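Local coordinates for diacylglycerol lipase (Aspergillus oryzae, PDB 5XK2), which probably hydrolyses mono- and diacylglycerols as a class 3 lipase of the alpha/beta-hydrolase fold, held here in a closed conformation, at residues G73-D78 / I132-E137; Y92-W97 / G151-A156. All blocks are in the same frame, centred on the assembly; numbering follows the deposited sequence.

Contact 1: G73-D78 / I132-E137; sequences GFVAVD and IKTLDE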
loop_
_atom_site.group_PDB
_atom_site.type_symbol
_atom_site.label_atom_id
_atom_site.label_comp_id
_atom_site.label_asym_id
_atom_site.label_seq_id
_atom_site.Cartn_x
_atom_site.Cartn_y
_atom_site.Cartn_z
ATOM N N GLY A 73 -3.781 -16.049 11.339
ATOM C CA GLY A 73 -3.595 -17.327 10.675
ATOM C C GLY A 73 -4.243 -18.457 11.445
ATOM O O GLY A 73 -5.115 -18.238 12.277
ATOM N N PHE A 74 -3.814 -19.679 11.168
ATOM C CA PHE A 74 -4.429 -20.834 11.807
ATOM C C PHE A 74 -3.504 -22.034 11.768
ATOM O O PHE A 74 -2.562 -22.073 10.973
ATOM C CB PHE A 74 -5.779 -21.190 11.132
ATOM C CG PHE A 74 -5.673 -21.373 9.633
ATOM C CD1 PHE A 74 -5.133 -22.533 9.094
ATOM C CD2 PHE A 74 -6.102 -20.373 8.775
ATOM C CE1 PHE A 74 -4.993 -22.674 7.694
ATOM C CE2 PHE A 74 -5.982 -20.503 7.392
ATOM C CZ PHE A 74 -5.432 -21.645 6.848
ATOM N N VAL A 75 -3.793 -23.004 12.625
ATOM C CA VAL A 75 -3.258 -24.354 12.490
ATOM C C VAL A 75 -4.432 -25.233 12.116
ATOM O O VAL A 75 -5.444 -25.245 12.823
ATOM C CB VAL A 75 -2.612 -24.869 13.782
ATOM C CG1 VAL A 75 -2.029 -26.258 13.549
ATOM C CG2 VAL A 75 -1.513 -23.907 14.240
ATOM N N ALA A 76 -4.319 -25.931 10.992
ATOM C CA ALA A 76 -5.418 -26.762 10.508
ATOM C C ALA A 76 -4.963 -28.197 10.272
ATOM O O ALA A 76 -3.758 -28.475 10.137
ATOM C CB ALA A 76 -5.987 -26.170 9.217
ATOM N N VAL A 77 -5.926 -29.112 10.260
ATOM C CA VAL A 77 -5.632 -30.518 10.027
ATOM C C VAL A 77 -6.225 -30.908 8.682
ATOM O O VAL A 77 -7.433 -30.720 8.458
ATOM C CB VAL A 77 -6.233 -31.414 11.130
ATOM C CG1 VAL A 77 -5.996 -32.875 10.801
ATOM C CG2 VAL A 77 -5.648 -31.064 12.486
ATOM N N ASP A 78 -5.384 -31.445 7.798
ATOM C CA ASP A 78 -5.834 -31.946 6.509
ATOM C C ASP A 78 -5.680 -33.472 6.538
ATOM O O ASP A 78 -4.574 -33.996 6.393
ATOM C CB ASP A 78 -4.999 -31.302 5.394
ATOM C CG ASP A 78 -5.381 -31.767 4.000
ATOM O OD1 ASP A 78 -5.992 -32.839 3.842
ATOM O OD2 ASP A 78 -5.021 -31.054 3.027
ATOM N N ILE A 132 3.135 -24.185 18.830
ATOM C CA ILE A 132 3.845 -25.370 19.275
ATOM C C ILE A 132 2.964 -26.230 20.180
ATOM O O ILE A 132 2.951 -27.460 20.051
ATOM C CB ILE A 132 5.142 -24.972 19.989
ATOM C CG1 ILE A 132 6.126 -24.422 18.955
ATOM C CG2 ILE A 132 5.752 -26.168 20.736
ATOM C CD1 ILE A 132 7.386 -23.866 19.559
ATOM N N LYS A 133 2.206 -25.573 21.058
ATOM C CA LYS A 133 1.273 -26.283 21.937
ATOM C C LYS A 133 0.316 -27.108 21.098
ATOM O O LYS A 133 0.064 -28.285 21.372
ATOM C CB LYS A 133 0.498 -25.301 22.816
ATOM C CG LYS A 133 -0.552 -25.967 23.728
ATOM C CD LYS A 133 -1.468 -24.912 24.347
ATOM C CE LYS A 133 -2.365 -25.479 25.459
ATOM N NZ LYS A 133 -3.784 -25.700 25.033
ATOM N N THR A 134 -0.191 -26.478 20.044
ATOM C CA THR A 134 -1.147 -27.138 19.162
ATOM C C THR A 134 -0.511 -28.272 18.360
ATOM O O THR A 134 -1.113 -29.338 18.215
ATOM C CB THR A 134 -1.801 -26.116 18.212
ATOM O OG1 THR A 134 -2.489 -25.119 18.988
ATOM C CG2 THR A 134 -2.810 -26.810 17.292
ATOM N N LEU A 135 0.701 -28.067 17.830
ATOM C CA LEU A 135 1.380 -29.136 17.116
ATOM C C LEU A 135 1.565 -30.354 18.035
ATOM O O LEU A 135 1.342 -31.491 17.631
ATOM C CB LEU A 135 2.744 -28.660 16.587
ATOM C CG LEU A 135 2.659 -27.601 15.482
ATOM C CD1 LEU A 135 4.063 -27.178 15.046
ATOM C CD2 LEU A 135 1.889 -28.132 14.292
ATOM N N ASP A 136 1.951 -30.081 19.275
ATOM C CA ASP A 136 2.187 -31.148 20.244
ATOM C C ASP A 136 0.881 -31.904 20.560
ATOM O O ASP A 136 0.877 -33.138 20.656
ATOM C CB ASP A 136 2.821 -30.575 21.511
ATOM C CG ASP A 136 4.284 -30.150 21.304
ATOM O OD1 ASP A 136 4.848 -30.379 20.207
ATOM O OD2 ASP A 136 4.861 -29.594 22.262
ATOM N N GLU A 137 -0.224 -31.175 20.682
ATOM C CA GLU A 137 -1.524 -31.800 20.942
ATOM C C GLU A 137 -1.952 -32.681 19.760
ATOM O O GLU A 137 -2.548 -33.736 19.950
ATOM C CB GLU A 137 -2.587 -30.734 21.225
ATOM C CG GLU A 137 -2.406 -30.026 22.565
ATOM C CD GLU A 137 -3.256 -28.785 22.702
ATOM O OE1 GLU A 137 -3.862 -28.361 21.693
ATOM O OE2 GLU A 137 -3.335 -28.247 23.832
#
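Strand residues 73-78 and helix residues 132-137 come closest at Val75 and Thr134, whose CA atoms are 7.5 Å apart. This is helix-on-sheet packing of the alpha/beta-hydrolase fold, in which helix 118-138 lies against one face of the central mixed sheet near its 58-65 edge. The side chains of Val75 and Thr134 reach toward each other and meet tip to tip. Val75 CG1 touches Thr134 CG2 at 3.9 Å. Thr134 is turned so that its methyl, not its hydroxyl, faces the strand: CG2 lies anti to the backbone N, and OG1 stays beside that N (chi1 -60°). From there OG1 is hydrogen-bonded to Arg130 O, one turn back along the helix. The polar end of this buried threonine is thus satisfied by its own helix, while its methyl packs on Val75.

Leu135 adds a looser apolar contact, its CD2 4.4 Å from Val75 CG1. The contact is small and apolar. Ile84 of the next strand touches both Val75 and Leu135, and Ile131 and Leu138 of the helix also pack on Val75. On the exposed side of the helix, Lys133 and Glu137 form a salt bridge one turn apart, with Lys133 NZ 2.9 Å from Glu137 OE2. The lysine meets that oxygen on its syn side, 18° out of the carboxylate plane.

Contact 2: Y92-W97 / G151-A156; sequences YSIRNW and GHSLGA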
loop_
_atom_site.group_PDB
_atom_site.type_symbol
_atom_site.label_atom_id
_atom_site.label_comp_id
_atom_site.label_asym_id
_atom_site.label_seq_id
_atom_site.Cartn_x
_atom_site.Cartn_y
_atom_site.Cartn_z
ATOM N N TYR A 92 -1.563 -6.425 5.899
ATOM C CA TYR A 92 -2.043 -6.157 4.551
ATOM C C TYR A 92 -1.577 -4.805 4.041
ATOM O O TYR A 92 -1.507 -4.583 2.820
ATOM C CB TYR A 92 -3.566 -6.224 4.490
ATOM C CG TYR A 92 -4.095 -6.325 3.080
ATOM C CD1 TYR A 92 -4.007 -7.524 2.370
ATOM C CD2 TYR A 92 -4.688 -5.234 2.459
ATOM C CE1 TYR A 92 -4.491 -7.625 1.074
ATOM C CE2 TYR A 92 -5.172 -5.327 1.170
ATOM C CZ TYR A 92 -5.074 -6.524 0.483
ATOM O OH TYR A 92 -5.559 -6.618 -0.801
ATOM N N SER A 93 -1.204 -3.905 4.948
ATOM C CA SER A 93 -0.843 -2.584 4.458
ATOM C C SER A 93 0.627 -2.565 4.086
ATOM O O SER A 93 1.512 -2.506 4.943
ATOM C CB SER A 93 -1.122 -1.508 5.512
ATOM O OG SER A 93 -0.613 -0.252 5.087
ATOM N N ILE A 94 0.875 -2.559 2.782
ATOM C CA ILE A 94 2.232 -2.496 2.260
ATOM C C ILE A 94 2.826 -1.129 2.544
ATOM O O ILE A 94 4.004 -1.016 2.887
ATOM C CB ILE A 94 2.272 -2.764 0.746
ATOM C CG1 ILE A 94 1.770 -4.177 0.444
ATOM C CG2 ILE A 94 3.688 -2.578 0.209
ATOM C CD1 ILE A 94 2.683 -5.284 0.966
ATOM N N ARG A 95 2.009 -0.084 2.429
ATOM C CA ARG A 95 2.524 1.255 2.683
ATOM C C ARG A 95 3.001 1.387 4.134
ATOM O O ARG A 95 4.046 1.972 4.382
ATOM C CB ARG A 95 1.483 2.337 2.327
ATOM C CG ARG A 95 0.276 2.445 3.248
ATOM C CD ARG A 95 -0.658 3.577 2.805
ATOM N NE ARG A 95 -0.113 4.903 3.100
ATOM C CZ ARG A 95 -0.602 6.047 2.625
ATOM N NH1 ARG A 95 -1.664 6.049 1.828
ATOM N NH2 ARG A 95 -0.032 7.198 2.957
ATOM N N ASN A 96 2.286 0.809 5.090
ATOM C CA ASN A 96 2.727 0.906 6.477
ATOM C C ASN A 96 4.013 0.127 6.712
ATOM O O ASN A 96 4.869 0.531 7.503
ATOM C CB ASN A 96 1.629 0.428 7.423
ATOM C CG ASN A 96 0.512 1.453 7.575
ATOM O OD1 ASN A 96 0.539 2.518 6.949
ATOM N ND2 ASN A 96 -0.478 1.132 8.400
ATOM N N TRP A 97 4.159 -0.983 5.998
ATOM C CA TRP A 97 5.349 -1.812 6.116
ATOM C C TRP A 97 6.601 -1.061 5.643
ATOM O O TRP A 97 7.665 -1.156 6.256
ATOM C CB TRP A 97 5.150 -3.096 5.305
ATOM C CG TRP A 97 6.289 -4.027 5.338
ATOM C CD1 TRP A 97 6.896 -4.535 6.442
ATOM C CD2 TRP A 97 6.960 -4.605 4.206
ATOM N NE1 TRP A 97 7.912 -5.383 6.074
ATOM C CE2 TRP A 97 7.973 -5.442 4.707
ATOM C CE3 TRP A 97 6.805 -4.488 2.818
ATOM C CZ2 TRP A 97 8.836 -6.157 3.875
ATOM C CZ3 TRP A 97 7.664 -5.201 1.991
ATOM C CH2 TRP A 97 8.664 -6.024 2.522
ATOM N N GLY A 151 2.572 -19.372 3.715
ATOM C CA GLY A 151 1.997 -18.044 3.714
ATOM C C GLY A 151 2.205 -17.383 2.360
ATOM O O GLY A 151 2.966 -17.890 1.524
ATOM N N HIS A 152 1.537 -16.246 2.161
ATOM C CA HIS A 152 1.725 -15.418 0.977
ATOM C C HIS A 152 2.110 -14.014 1.438
ATOM O O HIS A 152 1.671 -13.587 2.516
ATOM C CB HIS A 152 0.431 -15.405 0.120
ATOM C CG HIS A 152 0.419 -14.364 -0.959
ATOM N ND1 HIS A 152 -0.278 -13.180 -0.839
ATOM C CD2 HIS A 152 1.037 -14.315 -2.165
ATOM C CE1 HIS A 152 -0.090 -12.449 -1.926
ATOM N NE2 HIS A 152 0.715 -13.109 -2.739
ATOM N N SER A 153 2.910 -13.304 0.637
ATOM C CA SER A 153 3.236 -11.905 0.919
ATOM C C SER A 153 3.955 -11.803 2.273
ATOM O O SER A 153 4.837 -12.610 2.577
ATOM C CB SER A 153 1.946 -11.050 0.893
ATOM O OG SER A 153 2.207 -9.656 1.007
ATOM N N LEU A 154 3.577 -10.834 3.104
ATOM C CA LEU A 154 4.269 -10.691 4.394
ATOM C C LEU A 154 4.062 -11.941 5.262
ATOM O O LEU A 154 4.930 -12.302 6.051
ATOM C CB LEU A 154 3.786 -9.432 5.132
ATOM C CG LEU A 154 4.495 -8.124 4.742
ATOM C CD1 LEU A 154 4.484 -7.857 3.254
ATOM C CD2 LEU A 154 3.896 -6.933 5.512
ATOM N N GLY A 155 2.917 -12.602 5.112
ATOM C CA GLY A 155 2.692 -13.874 5.781
ATOM C C GLY A 155 3.707 -14.939 5.393
ATOM O O GLY A 155 4.049 -15.784 6.209
ATOM N N ALA A 156 4.168 -14.913 4.146
ATOM C CA ALA A 156 5.205 -15.848 3.690
ATOM C C ALA A 156 6.543 -15.566 4.376
ATOM O O ALA A 156 7.336 -16.478 4.581
ATOM C CB ALA A 156 5.370 -15.762 2.184
#
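The short helix that starts at Ile94 faces a tight turn from strand to helix at 151-156, and the two segments touch through side chains alone. Ser93 is the N-cap of helix 94-98: Ser93 OG accepts from Asn96 N at 3.1 Å. Leu154, in the first turn of helix 154-168, carries most of the contact. Its two methyls divide the work. Leu154 CD2 sits over one face of the Trp97 indole in a CH-pi contact, 3.9 Å from the centroid of the five-membered ring and 17° off the ring normal. The nearest ring atom is Trp97 CG, 3.8 Å from Leu154 CD2. Leu154 CD1 lies over the same face, offset toward the rim near Trp97 CE3, and also meets Ile94 CD1 at 3.9 Å. Trp97 is extended about its first torsion, with CG trans to N, which carries the indole out toward Leu154.

Gly151, Ser153 and Gly155 fit the GxSxG nucleophile elbow of alpha/beta-hydrolases. Ser153 has the strained backbone of such elbows, with phi 61° and psi -136°. Its OG is hydrogen-bonded to His268 NE2, consistent with a Ser-His-Asp triad completed by Asp206. The turn is tight at both glycines: Gly155 O lies 3.9 Å from Gly151 CA, and His152 O lies 3.4 Å from Gly155 CA.

The indole of Trp97 also meets Phe103 edge-to-face. At the dimer interface, Arg95 forms a salt bridge with Asp276 of the second subunit. Ile94 CD1 is also an apolar neighbour of the presumed nucleophile, 4.4 Å from Ser153 OG.

In the fold
From the N terminus, the chain runs through strand 71-78, the first side of contact 1, and strand 83-89 to helix 94-98, the first side of contact 2. Helix 118-138 then closes the loop of contact 1, and the turn after strand 146-152 closes that of contact 2. The segments alternate, so the two loops cross; neither nests in the other. Each closes over 53 intervening residues. Contact 1 ties a helix to the sheet near its 58-65 edge. Contact 2 joins helix 94-98 to the probable nucleophile elbow. Their centres lie about 22 Å apart and they do not touch, but both reach the same sheet.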